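Twin-arginine translocation pathway signal (Rhodoferax ferrireducens, PDB 5IM2) probably serves as the solute-binding component of a TRAP transporter, capturing benzoate or a related carboxylate for uptake. Local coordinates at residues R125-E130 with T195-K200. Residues are numbered along the deposited sequence; the frame is centred on the assembly and turned at random.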
loop_
_atom_site.group_PDB
_atom_site.type_symbol
_atom_site.label_atom_id
_atom_site.label_comp_id
_atom_site.label_asym_id
_atom_site.label_seq_id
_atom_site.Cartn_x
_atom_site.Cartn_y
_atom_site.Cartn_z
ATOM N N ARG A 125 -10.732 -4.449 8.743
ATOM C CA ARG A 125 -10.891 -5.679 7.963
ATOM C C ARG A 125 -10.001 -5.733 6.716
ATOM O O ARG A 125 -9.594 -6.826 6.290
ATOM C CB ARG A 125 -12.356 -5.851 7.574
ATOM C CG ARG A 125 -13.238 -6.229 8.717
ATOM C CD ARG A 125 -14.689 -6.080 8.377
ATOM N NE ARG A 125 -15.087 -4.692 8.448
ATOM C CZ ARG A 125 -16.345 -4.265 8.376
ATOM N NH1 ARG A 125 -17.345 -5.121 8.190
ATOM N NH2 ARG A 125 -16.598 -2.972 8.474
ATOM N N ILE A 126 -9.674 -4.584 6.109
ATOM C CA ILE A 126 -8.834 -4.615 4.921
ATOM C C ILE A 126 -7.409 -5.042 5.262
ATOM O O ILE A 126 -6.634 -5.440 4.377
ATOM C CB ILE A 126 -8.851 -3.247 4.214
ATOM C CG1 ILE A 126 -8.255 -3.397 2.825
ATOM C CG2 ILE A 126 -8.114 -2.192 4.999
ATOM C CD1 ILE A 126 -8.184 -2.075 2.037
ATOM N N GLU A 127 -7.054 -4.982 6.550
ATOM C CA GLU A 127 -5.714 -5.320 7.015
ATOM C C GLU A 127 -5.326 -6.776 6.784
ATOM O O GLU A 127 -4.152 -7.110 6.940
ATOM C CB GLU A 127 -5.576 -5.068 8.520
ATOM C CG GLU A 127 -5.637 -3.668 9.025
ATOM C CD GLU A 127 -5.549 -3.641 10.569
ATOM O OE1 GLU A 127 -5.905 -4.657 11.251
ATOM O OE2 GLU A 127 -5.130 -2.605 11.107
ATOM N N VAL A 128 -6.274 -7.648 6.433
ATOM C CA VAL A 128 -5.961 -9.047 6.188
ATOM C C VAL A 128 -4.874 -9.161 5.114
ATOM O O VAL A 128 -4.069 -10.104 5.112
ATOM C CB VAL A 128 -7.258 -9.799 5.816
ATOM C CG1 VAL A 128 -7.785 -9.373 4.452
ATOM C CG2 VAL A 128 -7.047 -11.301 5.916
ATOM N N PHE A 129 -4.835 -8.215 4.185
ATOM C CA PHE A 129 -3.887 -8.287 3.067
ATOM C C PHE A 129 -2.487 -7.857 3.442
ATOM O O PHE A 129 -1.544 -8.092 2.662
ATOM C CB PHE A 129 -4.411 -7.445 1.901
ATOM C CG PHE A 129 -5.604 -8.063 1.264
ATOM C CD1 PHE A 129 -5.465 -9.146 0.409
ATOM C CD2 PHE A 129 -6.892 -7.658 1.612
ATOM C CE1 PHE A 129 -6.563 -9.767 -0.109
ATOM C CE2 PHE A 129 -8.001 -8.279 1.087
ATOM C CZ PHE A 129 -7.846 -9.338 0.242
ATOM N N GLU A 130 -2.339 -7.291 4.636
ATOM C CA GLU A 130 -1.076 -6.833 5.198
ATOM C C GLU A 130 -0.457 -7.856 6.140
ATOM O O GLU A 130 0.642 -7.623 6.655
ATOM C CB GLU A 130 -1.280 -5.502 5.943
ATOM C CG GLU A 130 -1.760 -4.415 4.988
ATOM C CD GLU A 130 -1.982 -3.059 5.628
ATOM O OE1 GLU A 130 -1.957 -2.950 6.862
ATOM O OE2 GLU A 130 -2.195 -2.099 4.865
ATOM N N THR A 195 1.956 0.603 8.708
ATOM C CA THR A 195 0.676 0.340 9.352
ATOM C C THR A 195 0.894 -0.560 10.571
ATOM O O THR A 195 1.913 -1.238 10.674
ATOM C CB THR A 195 -0.265 -0.365 8.404
ATOM O OG1 THR A 195 0.258 -1.683 8.187
ATOM C CG2 THR A 195 -0.374 0.380 7.078
ATOM N N ARG A 196 -0.132 -0.667 11.422
ATOM C CA ARG A 196 -0.005 -1.482 12.642
ATOM C C ARG A 196 0.227 -2.968 12.338
ATOM O O ARG A 196 0.909 -3.654 13.102
ATOM C CB ARG A 196 -1.234 -1.284 13.536
ATOM C CG ARG A 196 -2.452 -2.078 13.139
ATOM C CD ARG A 196 -3.568 -2.008 14.185
ATOM N NE ARG A 196 -4.710 -2.828 13.781
ATOM C CZ ARG A 196 -5.577 -3.404 14.614
ATOM N NH1 ARG A 196 -5.456 -3.261 15.932
ATOM N NH2 ARG A 196 -6.575 -4.134 14.122
ATOM N N GLN A 197 -0.333 -3.534 11.250
ATOM C CA GLN A 197 -0.028 -4.946 11.042
ATOM C C GLN A 197 1.421 -5.155 10.644
ATOM O O GLN A 197 2.000 -6.179 10.974
ATOM C CB GLN A 197 -0.940 -5.606 9.984
ATOM C CG GLN A 197 -2.337 -5.916 10.430
ATOM C CD GLN A 197 -2.442 -6.500 11.803
ATOM O OE1 GLN A 197 -1.670 -7.388 12.178
ATOM N NE2 GLN A 197 -3.435 -6.053 12.546
ATOM N N VAL A 198 2.031 -4.215 9.914
ATOM C CA VAL A 198 3.429 -4.405 9.563
ATOM C C VAL A 198 4.314 -4.163 10.779
ATOM O O VAL A 198 5.308 -4.872 10.985
ATOM C CB VAL A 198 3.800 -3.491 8.385
ATOM C CG1 VAL A 198 5.233 -3.731 7.928
ATOM C CG2 VAL A 198 2.822 -3.711 7.232
ATOM N N THR A 199 3.960 -3.181 11.623
ATOM C CA THR A 199 4.775 -2.943 12.826
ATOM C C THR A 199 4.614 -4.075 13.825
ATOM O O THR A 199 5.588 -4.439 14.505
ATOM C CB THR A 199 4.454 -1.600 13.483
ATOM O OG1 THR A 199 3.082 -1.535 13.864
ATOM C CG2 THR A 199 4.818 -0.435 12.577
ATOM N N LYS A 200 3.435 -4.706 13.864
ATOM C CA LYS A 200 3.277 -5.895 14.704
ATOM C C LYS A 200 4.190 -7.019 14.241
ATOM O O LYS A 200 4.830 -7.698 15.065
ATOM C CB LYS A 200 1.816 -6.328 14.707
ATOM C CG LYS A 200 0.962 -5.442 15.584
ATOM C CD LYS A 200 -0.493 -5.854 15.561
ATOM C CE LYS A 200 -1.378 -4.764 16.168
ATOM N NZ LYS A 200 -0.916 -4.361 17.529
HETATM O O HOH W 1 -2.523 -2.532 9.430
HETATM O O HOH W 2 2.381 -8.219 8.603
#
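The backbones come nearest at E130 and Q197, CA to CA 6.2 Å, where the 3-10 turn 126-130 meets the first turn of helix 196-205. T195 is the N-cap of that helix. E127 and E130, three residues apart on the turn, both point their CB atoms toward segment 195-200, and their extended chains place carboxylate oxygens against T195, R196 and Q197. R196 grips E127 side-on: NE donates to the syn lone pair of OE2 at 2.7 Å, while NH2 reaches OE1 at 3.0 Å, the carboxylate and guanidinium planes 34° apart. Q197, its chain bent at chi2 (-43°), places NE2 above OE1 of E127, well out of the carboxylate plane, at 3.1 Å. OE1 thus accepts two hydrogen bonds. In this DctP-type, two-lobed solute-binding fold, the contact ties the loop after strand 111-114 to the helix after strand 190-193, with the T195 side chain about 7 Å from the bound benzoate. Replacing E127 by an alanine is likely to cost R196 its two-nitrogen grip, though its NH2 also pairs with D342, and to leave the Q197 amide freer to turn. T195 OG1 donates to E130 OE1 at 2.9 Å, also from above the carboxylate plane, and E130 OE2 takes the backbone N-H of T262. A water donates to E130 OE1 (2.7 Å), more weakly to E127 OE2, and accepts from Q197 N; a second joins E130 O to Q197 O.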